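Local coordinates for ribosomal-protein-alanine acetyltransferase (Escherichia coli O157:H7, PDB 5ISV) that probably acetylates the N-terminal alanine of ribosomal protein bS18, using acetyl-CoA as the acetyl donor, at residues Ala53-Gln58 with Ala64-Ile69; Asn2-Leu7 with Arg82-His87; Ala110-Tyr115 with Ile140-Pro145; Thr99-Val104 with Asn121-Arg126. All coordinates share one frame; numbering follows the deposited sequence. Where two conformers were deposited one is given.

Contact 1 (Ala53-Gln58 with Ala64-Ile69)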
loop_
_atom_site.group_PDB
_atom_site.type_symbol
_atom_site.label_atom_id
_atom_site.label_comp_id
_atom_site.label_asym_id
_atom_site.label_seq_id
_atom_site.Cartn_x
_atom_site.Cartn_y
_atom_site.Cartn_z
ATOM N N ALA A 53 -9.724 -6.055 3.229
ATOM C CA ALA A 53 -8.539 -5.493 2.541
ATOM C C ALA A 53 -7.393 -5.384 3.542
ATOM O O ALA A 53 -7.589 -5.350 4.746
ATOM C CB ALA A 53 -8.892 -4.139 1.947
ATOM N N PHE A 54 -6.163 -5.315 3.003
ATOM C CA PHE A 54 -5.000 -5.060 3.858
ATOM C C PHE A 54 -3.967 -4.234 3.064
ATOM O O PHE A 54 -4.028 -4.205 1.852
ATOM C CB PHE A 54 -4.320 -6.382 4.301
ATOM C CG PHE A 54 -3.737 -7.172 3.173
ATOM C CD1 PHE A 54 -2.449 -6.868 2.681
ATOM C CD2 PHE A 54 -4.428 -8.181 2.549
ATOM C CE1 PHE A 54 -1.965 -7.549 1.619
ATOM C CE2 PHE A 54 -3.919 -8.880 1.494
ATOM C CZ PHE A 54 -2.663 -8.560 1.018
ATOM N N ALA A 55 -3.110 -3.581 3.846
ATOM C CA ALA A 55 -1.990 -2.786 3.257
ATOM C C ALA A 55 -0.764 -3.029 4.115
ATOM O O ALA A 55 -0.765 -2.858 5.309
ATOM C CB ALA A 55 -2.344 -1.330 3.235
ATOM N N ILE A 56 0.338 -3.358 3.427
ATOM C CA ILE A 56 1.637 -3.690 4.076
ATOM C C ILE A 56 2.609 -2.564 3.695
ATOM O O ILE A 56 2.905 -2.374 2.504
ATOM C CB ILE A 56 2.144 -5.017 3.542
ATOM C CG1 ILE A 56 1.176 -6.163 3.605
ATOM C CG2 ILE A 56 3.487 -5.404 4.202
ATOM C CD1 ILE A 56 0.735 -6.507 4.984
ATOM N N THR A 57 3.123 -1.876 4.715
ATOM C CA THR A 57 3.968 -0.699 4.484
ATOM C C THR A 57 5.163 -0.742 5.408
ATOM O O THR A 57 5.010 -0.945 6.602
ATOM C CB THR A 57 3.187 0.606 4.755
ATOM O OG1 THR A 57 2.036 0.652 3.911
ATOM C CG2 THR A 57 4.022 1.880 4.496
ATOM N N GLN A 58 6.393 -0.551 4.832
ATOM C CA GLN A 58 7.583 -0.478 5.647
ATOM C C GLN A 58 7.896 1.001 5.803
ATOM O O GLN A 58 7.837 1.736 4.811
ATOM C CB GLN A 58 8.747 -1.190 4.879
ATOM C CG GLN A 58 9.951 -1.578 5.682
ATOM C CD GLN A 58 11.034 -2.086 4.724
ATOM O OE1 GLN A 58 11.121 -3.273 4.415
ATOM N NE2 GLN A 58 11.663 -1.162 4.091
ATOM N N ALA A 64 8.238 6.036 3.754
ATOM C CA ALA A 64 7.417 4.839 3.795
ATOM C C ALA A 64 7.303 4.235 2.409
ATOM O O ALA A 64 7.284 4.954 1.415
ATOM C CB ALA A 64 6.030 5.173 4.340
ATOM N N THR A 65 7.283 2.908 2.328
ATOM C CA THR A 65 7.126 2.207 1.090
ATOM C C THR A 65 5.998 1.176 1.233
ATOM O O THR A 65 6.067 0.301 2.091
ATOM C CB THR A 65 8.432 1.501 0.698
ATOM O OG1 THR A 65 9.442 2.501 0.511
ATOM C CG2 THR A 65 8.276 0.756 -0.579
ATOM N N LEU A 66 5.032 1.257 0.316
ATOM C CA LEU A 66 3.919 0.301 0.259
ATOM C C LEU A 66 4.436 -0.961 -0.452
ATOM O O LEU A 66 4.802 -0.911 -1.650
ATOM C CB LEU A 66 2.738 0.904 -0.500
ATOM C CG LEU A 66 1.474 0.049 -0.579
ATOM C CD1 LEU A 66 0.792 -0.097 0.769
ATOM C CD2 LEU A 66 0.554 0.657 -1.636
ATOM N N PHE A 67 4.542 -2.068 0.265
ATOM C CA PHE A 67 5.002 -3.334 -0.280
ATOM C C PHE A 67 3.855 -4.095 -0.965
ATOM O O PHE A 67 4.113 -4.869 -1.886
ATOM C CB PHE A 67 5.710 -4.194 0.776
ATOM C CG PHE A 67 7.208 -3.945 0.832
ATOM C CD1 PHE A 67 7.709 -2.746 1.338
ATOM C CD2 PHE A 67 8.085 -4.877 0.319
ATOM C CE1 PHE A 67 9.079 -2.468 1.338
ATOM C CE2 PHE A 67 9.461 -4.641 0.362
ATOM C CZ PHE A 67 9.946 -3.449 0.884
ATOM N N ASN A 68 2.593 -3.940 -0.466
ATOM C CA ASN A 68 1.489 -4.673 -1.037
ATOM C C ASN A 68 0.186 -4.097 -0.493
ATOM O O ASN A 68 0.156 -3.650 0.618
ATOM C CB ASN A 68 1.577 -6.151 -0.639
ATOM C CG ASN A 68 0.725 -7.055 -1.520
ATOM O OD1 ASN A 68 0.157 -6.634 -2.510
ATOM N ND2 ASN A 68 0.623 -8.316 -1.132
ATOM N N ILE A 69 -0.827 -4.144 -1.354
ATOM C CA ILE A 69 -2.200 -3.809 -0.923
ATOM C C ILE A 69 -3.096 -4.691 -1.742
ATOM O O ILE A 69 -2.831 -4.985 -2.881
ATOM C CB ILE A 69 -2.495 -2.308 -1.137
ATOM C CG1 ILE A 69 -3.881 -1.893 -0.571
ATOM C CG2 ILE A 69 -2.338 -1.919 -2.618
ATOM C CD1 ILE A 69 -4.084 -0.387 -0.466
#
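A classic beta bulge in the hairpin of strands 50-60 and 63-71 sets two residues, Phe67 and Asn68, opposite the single residue Ile56. Phe67 N reaches Ile56 O at 2.8 Å, while Asn68 N makes only a weak bond to the same oxygen at 3.4 Å. The return bond is short and almost straight: Ile56 N meets Asn68 O at 2.8 Å (173°). Beyond the bulge, regular pairing resumes one residue out of step, with Gln58 and Thr65 exchanging two backbone bonds, 2.9 Å for Gln58 N to Thr65 O and 2.8 Å for Thr65 N to Gln58 O.

The side chains sort onto two faces. On that of Ala55, Thr57, Leu66 and Ile69, Leu66 swings CG away from its backbone N (chi1 -177°), which brings CD1 within 3.5 Å of Thr57 OG1. Helix 80-94 covers this face through Leu84, Leu85 and Leu88. On the other face the amide of Asn68 approaches the rim of the Phe54 ring near its plane, ND2 lying 3.9 Å from CE1, with the two planes 82° apart; ND2 is hydrogen-bonded to Glu19. Gln58 meets the Phe67 ring obliquely, Gln58 CB lying 3.8 Å from Phe67 CE1.

Ile69 belongs to the probable acetyl-CoA site, and a bulge in this strand is a hallmark of the GNAT fold, where it accompanies a splaying of the sheet that in such enzymes makes room for acetyl-CoA. Ile56 O, shared unequally by two N-H groups, holds the extra residue in the sheet without breaking the strand pairing.

Contact 2 (Asn2-Leu7 with Arg82-His87)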
loop_
_atom_site.group_PDB
_atom_site.type_symbol
_atom_site.label_atom_id
_atom_site.label_comp_id
_atom_site.label_asym_id
_atom_site.label_seq_id
_atom_site.Cartn_x
_atom_site.Cartn_y
_atom_site.Cartn_z
ATOM N N ASN A 2 -17.549 -0.813 8.284
ATOM C CA ASN A 2 -16.119 -1.023 8.064
ATOM C C ASN A 2 -15.317 -0.491 9.258
ATOM O O ASN A 2 -15.644 0.572 9.821
ATOM C CB ASN A 2 -15.644 -0.313 6.789
ATOM C CG ASN A 2 -16.392 -0.749 5.514
ATOM O OD1 ASN A 2 -16.562 -1.936 5.237
ATOM N ND2 ASN A 2 -16.801 0.228 4.704
ATOM N N THR A 3 -14.242 -1.209 9.606
ATOM C CA THR A 3 -13.347 -0.833 10.684
ATOM C C THR A 3 -11.918 -1.006 10.191
ATOM O O THR A 3 -11.614 -2.039 9.632
ATOM C CB THR A 3 -13.553 -1.760 11.871
ATOM O OG1 THR A 3 -14.900 -1.571 12.362
ATOM C CG2 THR A 3 -12.537 -1.459 12.950
ATOM N N ILE A 4 -11.069 -0.022 10.476
ATOM C CA ILE A 4 -9.619 -0.097 10.091
ATOM C C ILE A 4 -8.834 -0.257 11.383
ATOM O O ILE A 4 -9.079 0.460 12.360
ATOM C CB ILE A 4 -9.142 1.123 9.272
ATOM C CG1 ILE A 4 -9.914 1.216 7.947
ATOM C CG2 ILE A 4 -7.626 1.003 8.995
ATOM C CD1 ILE A 4 -9.677 2.477 7.126
ATOM N N SER A 5 -7.908 -1.218 11.394
ATOM C CA SER A 5 -7.093 -1.445 12.574
ATOM C C SER A 5 -5.725 -1.977 12.151
ATOM O O SER A 5 -5.527 -2.318 10.995
ATOM C CB SER A 5 -7.751 -2.454 13.528
ATOM O OG SER A 5 -7.990 -3.714 12.892
ATOM N N SER A 6 -4.821 -2.085 13.117
ATOM C CA SER A 6 -3.522 -2.714 12.878
ATOM C C SER A 6 -3.688 -4.159 12.383
ATOM O O SER A 6 -4.569 -4.893 12.845
ATOM C CB SER A 6 -2.659 -2.668 14.139
ATOM O OG SER A 6 -1.452 -3.362 13.934
ATOM N N LEU A 7 -2.855 -4.561 11.427
ATOM C CA LEU A 7 -2.787 -5.923 10.977
ATOM C C LEU A 7 -1.726 -6.587 11.879
ATOM O O LEU A 7 -0.505 -6.270 11.770
ATOM C CB LEU A 7 -2.406 -6.005 9.481
ATOM C CG LEU A 7 -2.266 -7.410 8.868
ATOM C CD1 LEU A 7 -3.616 -7.989 8.501
ATOM C CD2 LEU A 7 -1.347 -7.442 7.657
ATOM N N ARG A 82 -9.266 2.929 -1.268
ATOM C CA ARG A 82 -9.126 4.366 -0.882
ATOM C C ARG A 82 -9.195 4.578 0.587
ATOM O O ARG A 82 -8.445 5.385 1.114
ATOM C CB ARG A 82 -10.217 5.283 -1.449
ATOM C CG ARG A 82 -9.999 5.747 -2.817
ATOM C CD ARG A 82 -11.199 6.519 -3.329
ATOM N NE ARG A 82 -11.002 6.905 -4.700
ATOM C CZ ARG A 82 -10.375 8.020 -5.103
ATOM N NH1 ARG A 82 -9.889 8.897 -4.227
ATOM N NH2 ARG A 82 -10.246 8.249 -6.393
ATOM N N ALA A 83 -10.189 3.951 1.236
ATOM C CA ALA A 83 -10.352 4.199 2.665
ATOM C C ALA A 83 -9.070 3.798 3.394
ATOM O O ALA A 83 -8.627 4.504 4.285
ATOM C CB ALA A 83 -11.584 3.472 3.227
ATOM N N LEU A 84 -8.538 2.644 3.017
ATOM C CA LEU A 84 -7.388 2.100 3.679
ATOM C C LEU A 84 -6.116 2.969 3.377
ATOM O O LEU A 84 -5.362 3.318 4.293
ATOM C CB LEU A 84 -7.239 0.667 3.222
ATOM C CG LEU A 84 -6.225 -0.175 3.955
ATOM C CD1 LEU A 84 -6.409 -0.183 5.458
ATOM C CD2 LEU A 84 -6.258 -1.612 3.419
ATOM N N LEU A 85 -5.976 3.414 2.136
ATOM C CA LEU A 85 -4.879 4.298 1.759
ATOM C C LEU A 85 -4.964 5.638 2.449
ATOM O O LEU A 85 -3.991 6.139 2.949
ATOM C CB LEU A 85 -4.884 4.485 0.272
ATOM C CG LEU A 85 -4.355 3.271 -0.466
ATOM C CD1 LEU A 85 -4.856 3.351 -1.901
ATOM C CD2 LEU A 85 -2.812 3.127 -0.408
ATOM N N GLU A 86 -6.161 6.222 2.516
ATOM C CA GLU A 86 -6.349 7.472 3.221
ATOM C C GLU A 86 -5.969 7.386 4.713
ATOM O O GLU A 86 -5.326 8.299 5.262
ATOM C CB GLU A 86 -7.802 7.995 2.977
ATOM C CG GLU A 86 -8.032 8.443 1.504
ATOM C CD GLU A 86 -9.485 8.697 1.043
ATOM O OE1 GLU A 86 -10.451 8.208 1.681
ATOM O OE2 GLU A 86 -9.667 9.376 -0.011
ATOM N N HIS A 87 -6.342 6.266 5.336
ATOM C CA HIS A 87 -5.996 5.992 6.725
ATOM C C HIS A 87 -4.453 5.954 6.873
ATOM O O HIS A 87 -3.886 6.594 7.773
ATOM C CB HIS A 87 -6.642 4.670 7.203
ATOM C CG HIS A 87 -6.400 4.400 8.640
ATOM N ND1 HIS A 87 -7.243 4.853 9.631
ATOM C CD2 HIS A 87 -5.391 3.750 9.268
ATOM C CE1 HIS A 87 -6.761 4.500 10.811
ATOM N NE2 HIS A 87 -5.645 3.818 10.617
#
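Ile4 rests one methyl on the His87 ring, so that the edge strand 2-6 of the GNAT sheet packs against helix 80-94. The CG2 branch sits over the centre of one ring face, 3.6 Å from the centroid and 13° off the normal, a CH-pi contact. The same methyl also meets Leu84 CD1 at 3.9 Å. The longer branch of Ile4 goes a different way: Ile4 CD1 comes to 3.7 Å from His87 CB. More loosely, Ile4 CD1 lies 4.5 Å from Ala83 CB. One isoleucine thus touches three helical residues, two of them, Ala83 and His87, one turn apart, and the contact is entirely apolar on the strand side.

The torsions explain the fit. At chi1 -62° CG1 of Ile4 lies beside the backbone N and CG2 points away from it; CG2 meets the imidazole while CG1 carries CD1 toward the helix backbone. His87, whose CG is turned from its N (chi1 -176°), runs alongside Ile4 with the opposite heading, its flat ring under the methyl.

One shell further out, Phe43 meets the His87 ring edge-to-face, and Leu84 continues onto Ala53 and Ala55 of strand 50-60. Strand 2-6 is held to strand 43-47 by backbone bonds such as those of Thr3 with Thr46 and Ser5 with Gln44. Ala83 O accepts the helical bond from His87 N at 3.1 Å and has Ile4 CD1 3.6 Å away.

Contact 3 (Ala110-Tyr115 with Ile140-Pro145)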
loop_
_atom_site.group_PDB
_atom_site.type_symbol
_atom_site.label_atom_id
_atom_site.label_comp_id
_atom_site.label_asym_id
_atom_site.label_seq_id
_atom_site.Cartn_x
_atom_site.Cartn_y
_atom_site.Cartn_z
ATOM N N ALA A 110 -6.470 1.688 -13.987
ATOM C CA ALA A 110 -7.429 2.086 -12.960
ATOM C C ALA A 110 -6.770 2.410 -11.597
ATOM O O ALA A 110 -7.122 3.413 -10.974
ATOM C CB ALA A 110 -8.493 0.997 -12.826
ATOM N N ALA A 111 -5.843 1.563 -11.127
ATOM C CA ALA A 111 -5.156 1.828 -9.886
ATOM C C ALA A 111 -4.280 3.078 -10.047
ATOM O O ALA A 111 -4.263 3.910 -9.172
ATOM C CB ALA A 111 -4.321 0.640 -9.405
ATOM N N ILE A 112 -3.603 3.224 -11.192
ATOM C CA ILE A 112 -2.752 4.424 -11.438
ATOM C C ILE A 112 -3.592 5.716 -11.342
ATOM O O ILE A 112 -3.223 6.672 -10.670
ATOM C CB ILE A 112 -1.944 4.301 -12.782
ATOM C CG1 ILE A 112 -0.941 3.152 -12.675
ATOM C CG2 ILE A 112 -1.308 5.641 -13.184
ATOM C CD1 ILE A 112 -0.347 2.707 -13.999
ATOM N N ALA A 113 -4.739 5.728 -12.008
ATOM C CA ALA A 113 -5.657 6.864 -11.979
ATOM C C ALA A 113 -6.076 7.203 -10.524
ATOM O O ALA A 113 -6.032 8.354 -10.110
ATOM C CB ALA A 113 -6.856 6.522 -12.831
ATOM N N LEU A 114 -6.438 6.182 -9.745
ATOM C CA LEU A 114 -6.786 6.366 -8.337
ATOM C C LEU A 114 -5.620 6.993 -7.553
ATOM O O LEU A 114 -5.807 7.951 -6.799
ATOM C CB LEU A 114 -7.200 5.026 -7.713
ATOM C CG LEU A 114 -7.773 4.978 -6.300
ATOM C CD1 LEU A 114 -8.662 3.743 -6.112
ATOM C CD2 LEU A 114 -6.764 5.015 -5.186
ATOM N N TYR A 115 -4.400 6.446 -7.725
ATOM C CA TYR A 115 -3.240 6.964 -7.012
ATOM C C TYR A 115 -2.985 8.417 -7.401
ATOM O O TYR A 115 -2.676 9.247 -6.529
ATOM C CB TYR A 115 -2.001 6.052 -7.206
ATOM C CG TYR A 115 -2.138 4.686 -6.499
ATOM C CD1 TYR A 115 -2.669 4.567 -5.246
ATOM C CD2 TYR A 115 -1.695 3.501 -7.117
ATOM C CE1 TYR A 115 -2.758 3.339 -4.638
ATOM C CE2 TYR A 115 -1.779 2.269 -6.506
ATOM C CZ TYR A 115 -2.338 2.188 -5.256
ATOM O OH TYR A 115 -2.531 1.010 -4.554
ATOM N N ILE A 140 5.694 1.048 -12.632
ATOM C CA ILE A 140 5.688 2.491 -12.456
ATOM C C ILE A 140 5.948 2.704 -10.997
ATOM O O ILE A 140 5.197 2.164 -10.155
ATOM C CB ILE A 140 4.325 3.151 -12.821
ATOM C CG1 ILE A 140 3.832 2.710 -14.201
ATOM C CG2 ILE A 140 4.430 4.662 -12.721
ATOM C CD1 ILE A 140 4.759 3.022 -15.341
ATOM N N ILE A 141 6.946 3.477 -10.649
ATOM C CA ILE A 141 7.244 3.860 -9.281
ATOM C C ILE A 141 6.560 5.199 -9.089
ATOM O O ILE A 141 6.768 6.137 -9.853
ATOM C CB ILE A 141 8.763 3.989 -9.015
ATOM C CG1 ILE A 141 9.413 2.618 -9.082
ATOM C CG2 ILE A 141 9.016 4.516 -7.614
ATOM C CD1 ILE A 141 9.006 1.716 -10.207
ATOM N N MET A 142 5.704 5.271 -8.076
ATOM C CA MET A 142 5.010 6.509 -7.734
ATOM C C MET A 142 5.381 6.995 -6.338
ATOM O O MET A 142 5.621 6.183 -5.418
ATOM C CB MET A 142 3.488 6.323 -7.885
ATOM C CG MET A 142 3.072 5.658 -9.191
ATOM S SD MET A 142 1.294 5.653 -9.457
ATOM C CE MET A 142 1.054 7.341 -9.944
ATOM N N ALA A 143 5.366 8.316 -6.179
ATOM C CA ALA A 143 5.690 8.965 -4.898
ATOM C C ALA A 143 4.617 9.994 -4.496
ATOM O O ALA A 143 4.143 10.760 -5.317
ATOM C CB ALA A 143 7.068 9.648 -4.994
ATOM N N LEU A 144 4.280 9.994 -3.217
ATOM C CA LEU A 144 3.383 10.954 -2.630
ATOM C C LEU A 144 4.111 11.736 -1.530
ATOM O O LEU A 144 4.487 11.181 -0.518
ATOM C CB LEU A 144 2.191 10.234 -2.051
ATOM C CG LEU A 144 1.248 11.161 -1.264
ATOM C CD1 LEU A 144 0.549 12.167 -2.158
ATOM C CD2 LEU A 144 0.193 10.346 -0.524
ATOM N N PRO A 145 4.306 13.038 -1.744
ATOM C CA PRO A 145 4.776 13.888 -0.635
ATOM C C PRO A 145 3.676 13.976 0.436
ATOM O O PRO A 145 2.528 14.156 0.076
ATOM C CB PRO A 145 5.060 15.238 -1.311
ATOM C CG PRO A 145 5.221 14.888 -2.741
ATOM C CD PRO A 145 4.260 13.765 -3.011
#
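Ile112 and Tyr115, one turn apart on helix 109-117, face Ile140 and Met142 on strand 136-145, and everything that passes between them is apolar or involves sulfur. The aliphatic part is light. Ile112 CD1 touches Ile140 CG1 at 4.2 Å, the two side chains crossing at about a right angle, and Ile112 CG2 lies 4.4 Å from Met142 CE.

The sulfur part centres on Met142. Its SD sits 4.0 Å from Tyr115 CB and 5.5 Å from the centroid of the Tyr115 ring, 68° off the ring normal, an oblique Met-aromatic contact made near the root of the ring. The bend about the CG-SD bond (chi3 76°) turns the terminal methyl away from the extended course, and in this pose one thioether serves both helical residues: SD toward Tyr115, CE toward Ile112.

Further packing comes from Phe120, which meets both Tyr115 and Met142, and from Leu85 of helix 80-94 on the tyrosine. The segments 110-115 and 140-145 run nearly parallel, 19° apart. Packing of this helix on the C-terminal half of the sheet is characteristic of the GNAT fold, and here it seats Tyr115, the probable proton donor.

Contact 4 (Thr99-Val104 with Asn121-Arg126)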
loop_
_atom_site.group_PDB
_atom_site.type_symbol
_atom_site.label_atom_id
_atom_site.label_comp_id
_atom_site.label_asym_id
_atom_site.label_seq_id
_atom_site.Cartn_x
_atom_site.Cartn_y
_atom_site.Cartn_z
ATOM N N THR A 99 7.528 11.093 2.697
ATOM C CA THR A 99 7.018 10.548 1.440
ATOM C C THR A 99 6.505 9.151 1.647
ATOM O O THR A 99 6.905 8.477 2.616
ATOM C CB THR A 99 8.116 10.489 0.351
ATOM O OG1 THR A 99 9.217 9.725 0.860
ATOM C CG2 THR A 99 8.590 11.879 -0.049
ATOM N N LEU A 100 5.571 8.771 0.765
ATOM C CA LEU A 100 5.120 7.391 0.601
ATOM C C LEU A 100 5.384 6.987 -0.866
ATOM O O LEU A 100 4.945 7.656 -1.787
ATOM C CB LEU A 100 3.632 7.265 0.953
ATOM C CG LEU A 100 2.952 5.945 0.625
ATOM C CD1 LEU A 100 3.561 4.785 1.427
ATOM C CD2 LEU A 100 1.462 6.036 0.984
ATOM N N TRP A 101 6.006 5.839 -1.043
ATOM C CA TRP A 101 6.360 5.275 -2.353
ATOM C C TRP A 101 5.602 3.976 -2.596
ATOM O O TRP A 101 5.332 3.224 -1.666
ATOM C CB TRP A 101 7.873 4.902 -2.355
ATOM C CG TRP A 101 8.754 6.034 -2.153
ATOM C CD1 TRP A 101 9.105 6.619 -0.962
ATOM C CD2 TRP A 101 9.399 6.784 -3.180
ATOM N NE1 TRP A 101 9.914 7.696 -1.196
ATOM C CE2 TRP A 101 10.098 7.827 -2.552
ATOM C CE3 TRP A 101 9.433 6.694 -4.577
ATOM C CZ2 TRP A 101 10.885 8.738 -3.270
ATOM C CZ3 TRP A 101 10.215 7.629 -5.300
ATOM C CH2 TRP A 101 10.908 8.631 -4.649
ATOM N N LEU A 102 5.309 3.702 -3.843
ATOM C CA LEU A 102 4.740 2.397 -4.242
ATOM C C LEU A 102 5.154 2.057 -5.646
ATOM O O LEU A 102 5.686 2.909 -6.372
ATOM C CB LEU A 102 3.184 2.371 -4.137
ATOM C CG LEU A 102 2.409 3.360 -5.002
ATOM C CD1 LEU A 102 2.222 2.920 -6.455
ATOM C CD2 LEU A 102 1.017 3.595 -4.392
ATOM N N GLU A 103 4.918 0.812 -6.030
ATOM C CA GLU A 103 5.220 0.320 -7.356
ATOM C C GLU A 103 3.947 -0.331 -7.908
ATOM O O GLU A 103 3.241 -1.035 -7.154
ATOM C CB GLU A 103 6.309 -0.741 -7.228
ATOM C CG GLU A 103 7.419 -0.629 -8.190
ATOM C CD GLU A 103 8.635 -1.452 -7.803
ATOM O OE1 GLU A 103 8.490 -2.489 -7.140
ATOM O OE2 GLU A 103 9.747 -1.052 -8.173
ATOM N N VAL A 104 3.631 -0.083 -9.167
ATOM C CA VAL A 104 2.417 -0.614 -9.766
ATOM C C VAL A 104 2.696 -1.087 -11.180
ATOM O O VAL A 104 3.414 -0.440 -11.941
ATOM C CB VAL A 104 1.261 0.444 -9.696
ATOM C CG1 VAL A 104 1.645 1.757 -10.323
ATOM C CG2 VAL A 104 -0.032 -0.059 -10.329
ATOM N N ASN A 121 2.662 11.045 -7.806
ATOM C CA ASN A 121 3.287 11.447 -9.070
ATOM C C ASN A 121 4.128 10.262 -9.522
ATOM O O ASN A 121 4.747 9.627 -8.691
ATOM C CB ASN A 121 4.240 12.620 -8.851
ATOM C CG ASN A 121 3.616 13.753 -8.060
ATOM O OD1 ASN A 121 2.709 14.420 -8.542
ATOM N ND2 ASN A 121 4.077 13.956 -6.821
ATOM N N GLU A 122 4.186 9.991 -10.816
ATOM C CA GLU A 122 5.181 9.041 -11.368
ATOM C C GLU A 122 6.597 9.582 -11.113
ATOM O O GLU A 122 6.895 10.700 -11.510
ATOM C CB GLU A 122 4.969 8.883 -12.876
ATOM C CG GLU A 122 5.965 7.960 -13.565
ATOM C CD GLU A 122 5.692 7.828 -15.049
ATOM O OE1 GLU A 122 4.608 7.330 -15.406
ATOM O OE2 GLU A 122 6.557 8.229 -15.853
ATOM N N ALA A 123 7.440 8.789 -10.457
ATOM C CA ALA A 123 8.803 9.166 -10.159
ATOM C C ALA A 123 9.701 8.594 -11.237
ATOM O O ALA A 123 10.597 9.262 -11.694
ATOM C CB ALA A 123 9.213 8.649 -8.779
ATOM N N THR A 124 9.482 7.345 -11.601
ATOM C CA THR A 124 10.259 6.656 -12.591
ATOM C C THR A 124 9.562 5.397 -13.085
ATOM O O THR A 124 8.555 4.970 -12.542
ATOM C CB THR A 124 11.681 6.348 -12.093
ATOM O OG1 THR A 124 12.451 5.911 -13.215
ATOM C CG2 THR A 124 11.725 5.303 -11.029
ATOM N N ILE A 125 10.100 4.831 -14.141
ATOM C CA ILE A 125 9.603 3.636 -14.786
ATOM C C ILE A 125 10.697 2.600 -14.719
ATOM O O ILE A 125 11.868 2.952 -14.844
ATOM C CB ILE A 125 9.171 3.901 -16.244
ATOM C CG1 ILE A 125 8.001 4.875 -16.280
ATOM C CG2 ILE A 125 8.785 2.610 -16.959
ATOM C CD1 ILE A 125 7.713 5.422 -17.653
ATOM N N ARG A 126 10.331 1.326 -14.544
ATOM C CA ARG A 126 11.331 0.226 -14.602
ATOM C C ARG A 126 10.925 -0.673 -15.736
ATOM O O ARG A 126 9.910 -1.364 -15.648
ATOM C CB ARG A 126 11.354 -0.526 -13.289
ATOM C CG ARG A 126 11.423 0.406 -12.100
ATOM C CD ARG A 126 11.492 -0.368 -10.813
ATOM N NE ARG A 126 12.825 -0.930 -10.677
ATOM C CZ ARG A 126 13.276 -1.576 -9.622
ATOM N NH1 ARG A 126 12.512 -1.816 -8.549
ATOM N NH2 ARG A 126 14.532 -2.022 -9.670
#
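Across the C-terminal part of the GNAT sheet, Glu103 and Arg126 form a salt bridge over strand 136-145, which lies between their own strands. Strands 99-105 and 121-129 are therefore not paired with each other; their touching parts run in roughly the same direction and meet through side chains on one face alone. Arg126 NH1 donates to Glu103 OE2 at 2.9 Å, nearly straight at 169°. The oxygen uses its syn lone pair, on the side of the other carboxylate oxygen, and it lies essentially in the guanidinium plane. Yet the two flat groups are tilted 35° against each other, and across the contact one N-H and one oxygen carry the bridge, so it is a single-point grip and not a two-pronged one.

The bend in the arginine chain at CG-CD (chi3 74°) turns the guanidinium toward the acid. Beneath the pair, Ile141 of the intervening strand touches both side chains, and Tyr130 also packs on Glu103. Glu103 is the probable proton acceptor of the enzyme, and the bridge ties down OE2 of its carboxylate.

At the other end of the contact, Ala123 CB reaches Trp101 CZ3 at 3.8 Å, approaching the six-membered ring obliquely. Ala123 and Thr124 both face Ile141 in a classic beta bulge, so that the residue meeting Trp101 is itself part of the irregularity in the outer strand. Back at the bridge, Glu103 OE2 also lies 3.2 Å from Arg126 CD, so the arginine meets it with its chain as well as its NH1.

All four contacts belong to one mixed sheet and its helices. Contact 1, close to the centre of the molecule, lies in sequence between the two segments of contact 2, and both precede contacts 3 and 4; their centres are about 11 Å apart, and helix 80-94 of contact 2 packs on the strands of contact 1. Contacts 3 and 4 alternate along the chain, with centres about 7 Å apart on strands 99-105, 136-145 and 121-129 and helix 109-117. Strand 63-71 joins the halves by bonding to strand 99-105. Ile69 CG2 of contact 1 lies 3.5 Å from Tyr115 OH of contact 3, so the probable cofactor site and proton donor meet between the halves.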